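Local structure of putative glucoamylase (Bacteroides uniformis, 4GL3) at residues E43-I54 / W101-T109; F250-G258 / I379-M387. The protein is a putative glucoamylase, probably hydrolysing glycosidic bonds of a glucan or related carbohydrate. All coordinates share one frame; numbering follows the deposited sequence. Where two conformers were deposited one is given.

Interaction 1 of 2, residues E43-I54 / W101-T109; sequences ERSNGGAETATI and WAHWMNGKT
Trp104 meets 43-54 with both its edge and a face. The indole NE1 gives a nearly straight hydrogen bond of 3.2 Å to Glu43 OE1, in the ring plane but well above the plane of the carboxylate. Glu43 reaches it with CG anti to the backbone N (chi1 161°) and a bend at the next bond. Over one face of the indole lies the methyl of Thr51, CG2 standing 3.7 Å from the centroid of the five-membered ring in a CH-pi contact. At the far end Glu50 splits its carboxylate: OE2 forms a salt bridge with Lys108 NZ at 3.2 Å, while OE1 accepts from Asn106 ND2. Asn106 OD1 accepts from Lys108 N (an Asx turn) and from Thr109 N (an Asx motif), which together hold the amide. Ile54 lays CD1 3.8 Å from the selenomethionine methyl CE of Met105, on the buried side with Leu89 and Met130. Phe115 packs edge-to-face on Trp104 and stacks on His103. Between the backbones, Ala52 N to Met105 O (2.8 Å) and Met105 N to Ala52 O mark a hydrogen-bonded pair between two short antiparallel strands, which strand 112-113 extends to a three-stranded sheet.

Interaction 2 of 2, residues F250-G258 / I379-M387; sequences FFTHYSYMG and IDQGPIIVM
A buried, mainly apolar contact packs the irregular loop 250-258 against helix 378-393, close to the centre of the chain. Selenomethionine Met257, modelled in two conformers, reaches across to the helix; in one of them its CE is 3.5 Å from Pro383 CA and its SE 3.9 Å from Pro383 CB. The 3.2 Å approach of Val386 CG1 to Met257 CG is doubtful. From the helix side, Met387 brings SE to 3.4 Å from the backbone O of Tyr256, an oxygen hydrogen-bonded by Trp397 NE1. Phe59 and Met62 of helix 54-69 touch Met257 as well, so it sits between helices 54-69 and 378-393, in a fold with far more helix than strand, consistent with the (alpha/alpha)6 barrel of six-hairpin glycosidases. Pro383 has no N-H to give to the preceding turn, and the helix kinks there; its CG lies 4.0 Å from Tyr254 CE1. Toward the N-terminal end of 379-387, the Tyr254 hydroxyl lies beside Ile379, with OH 3.3 Å from CB. A water bridges the polar groups, 2.7 Å from Tyr254 OH and donating to Asp380 OD1. His253 also faces the helix, its CB 4.3 Å from Pro383 CB, and its NE2 is hydrogen-bonded to Ser332 OG.

In the fold
The centres of interactions 1 and 2 lie 19 Å apart and their nearest atoms about 5 Å apart, without touching. Helix 54-69 joins them: Ile54 at its start belongs to interaction 1, and Met62 farther along touches Met257 and Val386 of interaction 2. A second tie runs from Glu43 and Ser45, which form backbone hydrogen bonds with Ala378 and Tyr376 just before 379-387. Interaction 1 lies farther out and is partly buried, its centre about 17 Å from that of the chain, against about 4 Å for the buried interaction 2. Glycerol lies about 3 Å from the His103 side chain and Tris about 4 Å from that of Ile379, both probably from the crystallisation liquor, though such molecules often mark pockets.

Interaction 1 of 2, residues E43-I54 / W101-T109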
loop_
_atom_site.group_PDB
_atom_site.type_symbol
_atom_site.label_atom_id
_atom_site.label_comp_id
_atom_site.label_asym_id
_atom_site.label_seq_id
_atom_site.Cartn_x
_atom_site.Cartn_y
_atom_site.Cartn_z
ATOM N N GLU A 43 4.707 13.003 -0.991
ATOM C CA GLU A 43 5.372 11.899 -0.332
ATOM C C GLU A 43 5.280 12.065 1.179
ATOM O O GLU A 43 5.143 11.079 1.911
ATOM C CB GLU A 43 6.859 11.803 -0.779
ATOM C CG GLU A 43 7.813 10.993 0.134
ATOM C CD GLU A 43 7.776 9.419 0.070
ATOM O OE1 GLU A 43 7.332 8.725 -0.949
ATOM O OE2 GLU A 43 8.258 8.857 1.125
ATOM N N ARG A 44 5.411 13.304 1.639
ATOM C CA ARG A 44 5.374 13.606 3.091
ATOM C C ARG A 44 4.923 15.068 3.310
ATOM O O ARG A 44 4.958 15.870 2.379
ATOM C CB ARG A 44 6.752 13.365 3.751
ATOM C CG ARG A 44 7.871 14.223 3.146
ATOM C CD ARG A 44 9.225 14.085 3.840
ATOM N NE ARG A 44 9.631 12.700 4.083
ATOM C CZ ARG A 44 9.692 12.090 5.279
ATOM N NH1 ARG A 44 9.333 12.705 6.418
ATOM N NH2 ARG A 44 10.104 10.827 5.328
ATOM N N SER A 45 4.503 15.396 4.536
ATOM C CA SER A 45 4.061 16.708 4.887
ATOM C C SER A 45 5.232 17.646 5.163
ATOM O O SER A 45 5.021 18.834 5.268
ATOM C CB SER A 45 3.182 16.628 6.151
ATOM O OG SER A 45 3.902 16.030 7.242
ATOM N N ASN A 46 6.449 17.148 5.340
ATOM C CA ASN A 46 7.571 18.043 5.692
ATOM C C ASN A 46 8.755 17.868 4.702
ATOM O O ASN A 46 9.906 17.813 5.099
ATOM C CB ASN A 46 7.987 17.838 7.164
ATOM C CG ASN A 46 8.508 16.424 7.450
ATOM O OD1 ASN A 46 8.238 15.472 6.697
ATOM N ND2 ASN A 46 9.235 16.275 8.581
ATOM N N GLY A 47 8.443 17.794 3.401
ATOM C CA GLY A 47 9.443 17.586 2.324
ATOM C C GLY A 47 9.389 18.705 1.282
ATOM O O GLY A 47 9.075 19.870 1.598
ATOM N N GLY A 48 9.667 18.389 0.026
ATOM C CA GLY A 48 9.417 19.371 -1.066
ATOM C C GLY A 48 8.059 20.103 -0.971
ATOM O O GLY A 48 7.137 19.713 -0.235
ATOM N N ALA A 49 7.932 21.203 -1.688
ATOM C CA ALA A 49 6.611 21.649 -2.119
ATOM C C ALA A 49 6.230 20.914 -3.434
ATOM O O ALA A 49 5.090 20.911 -3.836
ATOM C CB ALA A 49 6.614 23.161 -2.307
ATOM N N GLU A 50 7.194 20.281 -4.100
ATOM C CA GLU A 50 7.018 19.844 -5.491
ATOM C C GLU A 50 6.802 18.347 -5.703
ATOM O O GLU A 50 6.411 17.948 -6.805
ATOM C CB GLU A 50 8.277 20.219 -6.292
ATOM C CG GLU A 50 8.727 21.674 -6.150
ATOM C CD GLU A 50 7.810 22.616 -6.914
ATOM O OE1 GLU A 50 7.757 22.535 -8.161
ATOM O OE2 GLU A 50 7.131 23.445 -6.280
ATOM N N THR A 51 7.131 17.529 -4.707
ATOM C CA THR A 51 7.200 16.069 -4.863
ATOM C C THR A 51 5.876 15.355 -4.706
ATOM O O THR A 51 5.181 15.552 -3.717
ATOM C CB THR A 51 8.146 15.481 -3.819
ATOM O OG1 THR A 51 9.343 16.206 -3.921
ATOM C CG2 THR A 51 8.419 13.938 -4.047
ATOM N N ALA A 52 5.515 14.572 -5.711
ATOM C CA ALA A 52 4.347 13.671 -5.666
ATOM C C ALA A 52 4.887 12.256 -5.698
ATOM O O ALA A 52 5.891 11.964 -6.371
ATOM C CB ALA A 52 3.440 13.911 -6.851
ATOM N N THR A 53 4.256 11.358 -4.963
ATOM C CA THR A 53 4.661 9.964 -4.988
ATOM C C THR A 53 3.624 9.099 -5.673
ATOM O O THR A 53 2.427 9.190 -5.397
ATOM C CB THR A 53 5.062 9.496 -3.588
ATOM O OG1 THR A 53 5.643 8.193 -3.685
ATOM C CG2 THR A 53 3.856 9.555 -2.599
ATOM N N ILE A 54 4.067 8.256 -6.597
ATOM C CA ILE A 54 3.109 7.490 -7.420
ATOM C C ILE A 54 2.385 6.384 -6.679
ATOM O O ILE A 54 1.162 6.244 -6.881
ATOM C CB ILE A 54 3.756 6.993 -8.744
ATOM C CG1 ILE A 54 3.920 8.208 -9.712
ATOM C CG2 ILE A 54 3.000 5.833 -9.401
ATOM C CD1 ILE A 54 2.657 8.762 -10.415
ATOM N N TRP A 101 5.300 4.795 -14.579
ATOM C CA TRP A 101 5.823 6.050 -14.030
ATOM C C TRP A 101 7.007 5.810 -13.107
ATOM O O TRP A 101 7.233 4.677 -12.635
ATOM C CB TRP A 101 4.693 6.802 -13.277
ATOM C CG TRP A 101 3.441 6.987 -14.110
ATOM C CD1 TRP A 101 3.219 7.943 -15.033
ATOM C CD2 TRP A 101 2.250 6.162 -14.091
ATOM N NE1 TRP A 101 1.933 7.812 -15.569
ATOM C CE2 TRP A 101 1.345 6.707 -15.010
ATOM C CE3 TRP A 101 1.868 5.038 -13.374
ATOM C CZ2 TRP A 101 0.120 6.146 -15.243
ATOM C CZ3 TRP A 101 0.639 4.465 -13.612
ATOM C CH2 TRP A 101 -0.236 5.040 -14.513
ATOM N N ALA A 102 7.732 6.900 -12.851
ATOM C CA ALA A 102 8.738 7.002 -11.807
ATOM C C ALA A 102 8.125 6.922 -10.379
ATOM O O ALA A 102 6.898 7.014 -10.200
ATOM C CB ALA A 102 9.608 8.259 -11.993
ATOM N N HIS A 103 8.976 6.641 -9.385
ATOM C CA HIS A 103 8.585 6.639 -7.972
ATOM C C HIS A 103 8.085 8.058 -7.620
ATOM O O HIS A 103 7.009 8.216 -7.058
ATOM C CB HIS A 103 9.777 6.180 -7.157
ATOM C CG HIS A 103 9.544 6.023 -5.678
ATOM N ND1 HIS A 103 10.422 5.300 -4.878
ATOM C CD2 HIS A 103 8.593 6.518 -4.847
ATOM C CE1 HIS A 103 9.991 5.344 -3.620
ATOM N NE2 HIS A 103 8.890 6.083 -3.574
ATOM N N TRP A 104 8.890 9.068 -7.930
ATOM C CA TRP A 104 8.552 10.466 -7.657
ATOM C C TRP A 104 8.435 11.260 -8.956
ATOM O O TRP A 104 9.205 11.041 -9.878
ATOM C CB TRP A 104 9.646 11.116 -6.817
ATOM C CG TRP A 104 9.670 10.730 -5.364
ATOM C CD1 TRP A 104 8.756 10.019 -4.694
ATOM C CD2 TRP A 104 10.673 11.095 -4.418
ATOM N NE1 TRP A 104 9.111 9.906 -3.371
ATOM C CE2 TRP A 104 10.290 10.556 -3.178
ATOM C CE3 TRP A 104 11.861 11.829 -4.504
ATOM C CZ2 TRP A 104 11.045 10.718 -2.010
ATOM C CZ3 TRP A 104 12.613 12.018 -3.333
ATOM C CH2 TRP A 104 12.199 11.450 -2.106
HETATM N N MSE A 105 7.474 12.170 -9.001
HETATM C CA MSE A 105 7.371 13.185 -10.048
HETATM C C MSE A 105 6.945 14.526 -9.474
HETATM O O MSE A 105 6.437 14.624 -8.318
HETATM C CB MSE A 105 6.357 12.778 -11.151
HETATM C CG MSE A 105 4.971 12.567 -10.696
HETATM SE SE MSE A 105 3.668 12.354 -12.153
HETATM C CE MSE A 105 4.481 10.840 -13.018
ATOM N N ASN A 106 7.188 15.567 -10.257
ATOM C CA ASN A 106 6.784 16.887 -9.862
ATOM C C ASN A 106 5.258 16.941 -9.958
ATOM O O ASN A 106 4.707 16.671 -11.020
ATOM C CB ASN A 106 7.472 17.905 -10.737
ATOM C CG ASN A 106 7.150 19.321 -10.369
ATOM O OD1 ASN A 106 5.979 19.729 -10.356
ATOM N ND2 ASN A 106 8.182 20.111 -10.137
ATOM N N GLY A 107 4.590 17.274 -8.856
ATOM C CA GLY A 107 3.119 17.277 -8.797
ATOM C C GLY A 107 2.422 18.406 -9.564
ATOM O O GLY A 107 1.228 18.396 -9.711
ATOM N N LYS A 108 3.194 19.378 -10.050
ATOM C CA LYS A 108 2.695 20.409 -10.933
ATOM C C LYS A 108 3.042 20.121 -12.408
ATOM O O LYS A 108 2.202 20.261 -13.238
ATOM C CB LYS A 108 3.249 21.795 -10.571
ATOM C CG LYS A 108 3.298 22.141 -9.085
ATOM C CD LYS A 108 3.876 23.555 -8.886
ATOM C CE LYS A 108 3.634 24.137 -7.492
ATOM N NZ LYS A 108 3.982 23.193 -6.389
ATOM N N THR A 109 4.258 19.716 -12.740
ATOM C CA THR A 109 4.660 19.600 -14.144
ATOM C C THR A 109 4.649 18.181 -14.685
ATOM O O THR A 109 4.708 17.962 -15.885
ATOM C CB THR A 109 6.100 20.116 -14.342
ATOM O OG1 THR A 109 6.997 19.238 -13.611
ATOM C CG2 THR A 109 6.197 21.621 -13.897
HETATM O O HOH W 1 7.415 23.169 -10.515
#

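Interaction 2 of 2, residues F250-G258 / I379-M387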
loop_
_atom_site.group_PDB
_atom_site.type_symbol
_atom_site.label_atom_id
_atom_site.label_comp_id
_atom_site.label_asym_id
_atom_site.label_seq_id
_atom_site.Cartn_x
_atom_site.Cartn_y
_atom_site.Cartn_z
ATOM N N PHE A 250 4.022 -3.615 7.011
ATOM C CA PHE A 250 3.384 -3.114 5.789
ATOM C C PHE A 250 3.389 -4.124 4.624
ATOM O O PHE A 250 2.666 -3.931 3.648
ATOM C CB PHE A 250 3.957 -1.755 5.316
ATOM C CG PHE A 250 5.236 -1.866 4.473
ATOM C CD1 PHE A 250 6.484 -1.966 5.096
ATOM C CD2 PHE A 250 5.183 -1.870 3.086
ATOM C CE1 PHE A 250 7.670 -2.030 4.346
ATOM C CE2 PHE A 250 6.374 -1.918 2.324
ATOM C CZ PHE A 250 7.602 -2.020 2.955
ATOM N N PHE A 251 4.213 -5.172 4.703
ATOM C CA PHE A 251 4.141 -6.238 3.722
ATOM C C PHE A 251 2.711 -6.865 3.644
ATOM O O PHE A 251 2.345 -7.392 2.607
ATOM C CB PHE A 251 5.148 -7.360 4.017
ATOM C CG PHE A 251 6.632 -6.999 3.835
ATOM C CD1 PHE A 251 7.054 -5.763 3.370
ATOM C CD2 PHE A 251 7.611 -7.960 4.158
ATOM C CE1 PHE A 251 8.409 -5.489 3.204
ATOM C CE2 PHE A 251 8.951 -7.694 4.002
ATOM C CZ PHE A 251 9.350 -6.464 3.489
ATOM N N THR A 252 1.917 -6.782 4.718
ATOM C CA THR A 252 0.512 -7.300 4.713
ATOM C C THR A 252 -0.505 -6.256 4.252
ATOM O O THR A 252 -1.708 -6.526 4.257
ATOM C CB THR A 252 0.102 -7.814 6.105
ATOM O OG1 THR A 252 -0.040 -6.694 7.003
ATOM C CG2 THR A 252 1.155 -8.817 6.611
ATOM N N HIS A 253 -0.026 -5.072 3.834
ATOM C CA HIS A 253 -0.892 -3.974 3.468
ATOM C C HIS A 253 -0.851 -3.594 1.977
ATOM O O HIS A 253 -1.872 -3.467 1.368
ATOM C CB HIS A 253 -0.587 -2.700 4.289
ATOM C CG HIS A 253 -0.605 -2.917 5.753
ATOM N ND1 HIS A 253 0.177 -2.176 6.610
ATOM C CD2 HIS A 253 -1.234 -3.851 6.506
ATOM C CE1 HIS A 253 0.001 -2.631 7.844
ATOM N NE2 HIS A 253 -0.862 -3.634 7.813
ATOM N N TYR A 254 0.310 -3.318 1.406
ATOM C CA TYR A 254 0.299 -2.575 0.124
ATOM C C TYR A 254 -0.346 -3.306 -1.086
ATOM O O TYR A 254 -1.038 -2.687 -1.880
ATOM C CB TYR A 254 1.703 -2.073 -0.266
ATOM C CG TYR A 254 2.353 -1.012 0.582
ATOM C CD1 TYR A 254 1.750 -0.504 1.717
ATOM C CD2 TYR A 254 3.614 -0.514 0.230
ATOM C CE1 TYR A 254 2.389 0.448 2.504
ATOM C CE2 TYR A 254 4.249 0.433 0.993
ATOM C CZ TYR A 254 3.634 0.925 2.136
ATOM O OH TYR A 254 4.284 1.865 2.939
ATOM N N SER A 255 -0.068 -4.591 -1.235
ATOM C CA SER A 255 -0.651 -5.420 -2.289
ATOM C C SER A 255 -2.068 -5.896 -1.955
ATOM O O SER A 255 -2.757 -6.352 -2.861
ATOM C CB SER A 255 0.255 -6.670 -2.579
ATOM O OG SER A 255 1.526 -6.321 -3.141
ATOM N N TYR A 256 -2.510 -5.733 -0.697
ATOM C CA TYR A 256 -3.763 -6.322 -0.175
ATOM C C TYR A 256 -4.806 -5.259 0.171
ATOM O O TYR A 256 -5.738 -5.430 0.979
ATOM C CB TYR A 256 -3.454 -7.243 1.007
ATOM C CG TYR A 256 -2.374 -8.200 0.601
ATOM C CD1 TYR A 256 -2.636 -9.225 -0.319
ATOM C CD2 TYR A 256 -1.065 -8.037 1.043
ATOM C CE1 TYR A 256 -1.638 -10.099 -0.739
ATOM C CE2 TYR A 256 -0.051 -8.889 0.619
ATOM C CZ TYR A 256 -0.333 -9.901 -0.288
ATOM O OH TYR A 256 0.674 -10.732 -0.715
HETATM N N MSE A 257 -4.640 -4.147 -0.484
HETATM C CA MSE A 257 -5.582 -3.043 -0.446
HETATM C C MSE A 257 -6.745 -3.352 -1.402
HETATM O O MSE A 257 -7.921 -3.212 -1.066
HETATM C CB MSE A 257 -4.840 -1.778 -0.883
HETATM C CG MSE A 257 -5.164 -0.653 -0.046
HETATM SE SE MSE A 257 -3.876 -0.226 1.331
HETATM C CE MSE A 257 -4.043 1.681 0.818
ATOM N N GLY A 258 -6.392 -3.813 -2.608
ATOM C CA GLY A 258 -7.405 -4.300 -3.584
ATOM C C GLY A 258 -7.528 -5.826 -3.637
ATOM O O GLY A 258 -8.626 -6.391 -3.723
ATOM N N ILE A 379 2.459 6.981 2.185
ATOM C CA ILE A 379 2.430 5.509 2.153
ATOM C C ILE A 379 2.058 4.886 3.517
ATOM O O ILE A 379 1.721 3.737 3.568
ATOM C CB ILE A 379 3.749 4.877 1.598
ATOM C CG1 ILE A 379 4.944 5.242 2.488
ATOM C CG2 ILE A 379 3.950 5.257 0.098
ATOM C CD1 ILE A 379 6.332 4.780 1.979
ATOM N N ASP A 380 2.128 5.654 4.595
ATOM C CA ASP A 380 1.666 5.217 5.931
ATOM C C ASP A 380 0.182 5.625 6.194
ATOM O O ASP A 380 -0.586 4.856 6.787
ATOM C CB ASP A 380 2.615 5.780 6.988
ATOM C CG ASP A 380 4.080 5.174 6.879
ATOM O OD1 ASP A 380 4.264 4.095 6.284
ATOM O OD2 ASP A 380 5.041 5.753 7.455
ATOM N N GLN A 381 -0.233 6.788 5.680
ATOM C CA GLN A 381 -1.600 7.281 5.852
ATOM C C GLN A 381 -2.631 6.555 4.970
ATOM O O GLN A 381 -3.748 6.286 5.398
ATOM C CB GLN A 381 -1.672 8.796 5.609
ATOM C CG GLN A 381 -0.907 9.657 6.625
ATOM C CD GLN A 381 -1.211 9.350 8.093
ATOM O OE1 GLN A 381 -0.681 8.387 8.690
ATOM N NE2 GLN A 381 -1.923 10.228 8.711
ATOM N N GLY A 382 -2.256 6.228 3.734
ATOM C CA GLY A 382 -3.182 5.615 2.825
ATOM C C GLY A 382 -3.796 4.329 3.347
ATOM O O GLY A 382 -5.031 4.162 3.301
ATOM N N PRO A 383 -2.943 3.402 3.813
ATOM C CA PRO A 383 -3.472 2.105 4.279
ATOM C C PRO A 383 -4.366 2.213 5.511
ATOM O O PRO A 383 -5.240 1.362 5.697
ATOM C CB PRO A 383 -2.195 1.262 4.564
ATOM C CG PRO A 383 -1.121 1.889 3.683
ATOM C CD PRO A 383 -1.459 3.377 3.677
ATOM N N ILE A 384 -4.168 3.233 6.330
ATOM C CA ILE A 384 -5.018 3.422 7.492
ATOM C C ILE A 384 -6.443 3.655 7.023
ATOM O O ILE A 384 -7.352 2.989 7.524
ATOM C CB ILE A 384 -4.541 4.572 8.396
ATOM C CG1 ILE A 384 -3.183 4.232 9.017
ATOM C CG2 ILE A 384 -5.586 4.882 9.475
ATOM C CD1 ILE A 384 -2.509 5.441 9.701
ATOM N N ILE A 385 -6.639 4.540 6.043
ATOM C CA ILE A 385 -7.996 4.863 5.564
ATOM C C ILE A 385 -8.592 3.624 4.915
ATOM O O ILE A 385 -9.722 3.222 5.201
ATOM C CB ILE A 385 -8.033 6.002 4.501
ATOM C CG1 ILE A 385 -7.471 7.298 5.028
ATOM C CG2 ILE A 385 -9.483 6.273 4.040
ATOM C CD1 ILE A 385 -7.122 8.305 3.939
ATOM N N VAL A 386 -7.832 3.021 4.002
ATOM C CA VAL A 386 -8.368 1.990 3.131
ATOM C C VAL A 386 -8.579 0.659 3.825
ATOM O O VAL A 386 -9.553 -0.018 3.560
ATOM C CB VAL A 386 -7.474 1.817 1.846
ATOM C CG1 VAL A 386 -7.938 0.609 1.034
ATOM C CG2 VAL A 386 -7.531 3.078 1.001
HETATM N N MSE A 387 -7.673 0.256 4.713
HETATM C CA MSE A 387 -7.804 -1.053 5.375
HETATM C C MSE A 387 -8.870 -0.988 6.449
HETATM O O MSE A 387 -9.573 -1.964 6.660
HETATM C CB MSE A 387 -6.455 -1.555 5.943
HETATM C CG MSE A 387 -5.390 -1.810 4.861
HETATM SE SE MSE A 387 -5.870 -3.189 3.572
HETATM C CE MSE A 387 -5.290 -4.809 4.455
HETATM O O HOH W 2 3.366 1.695 5.515
#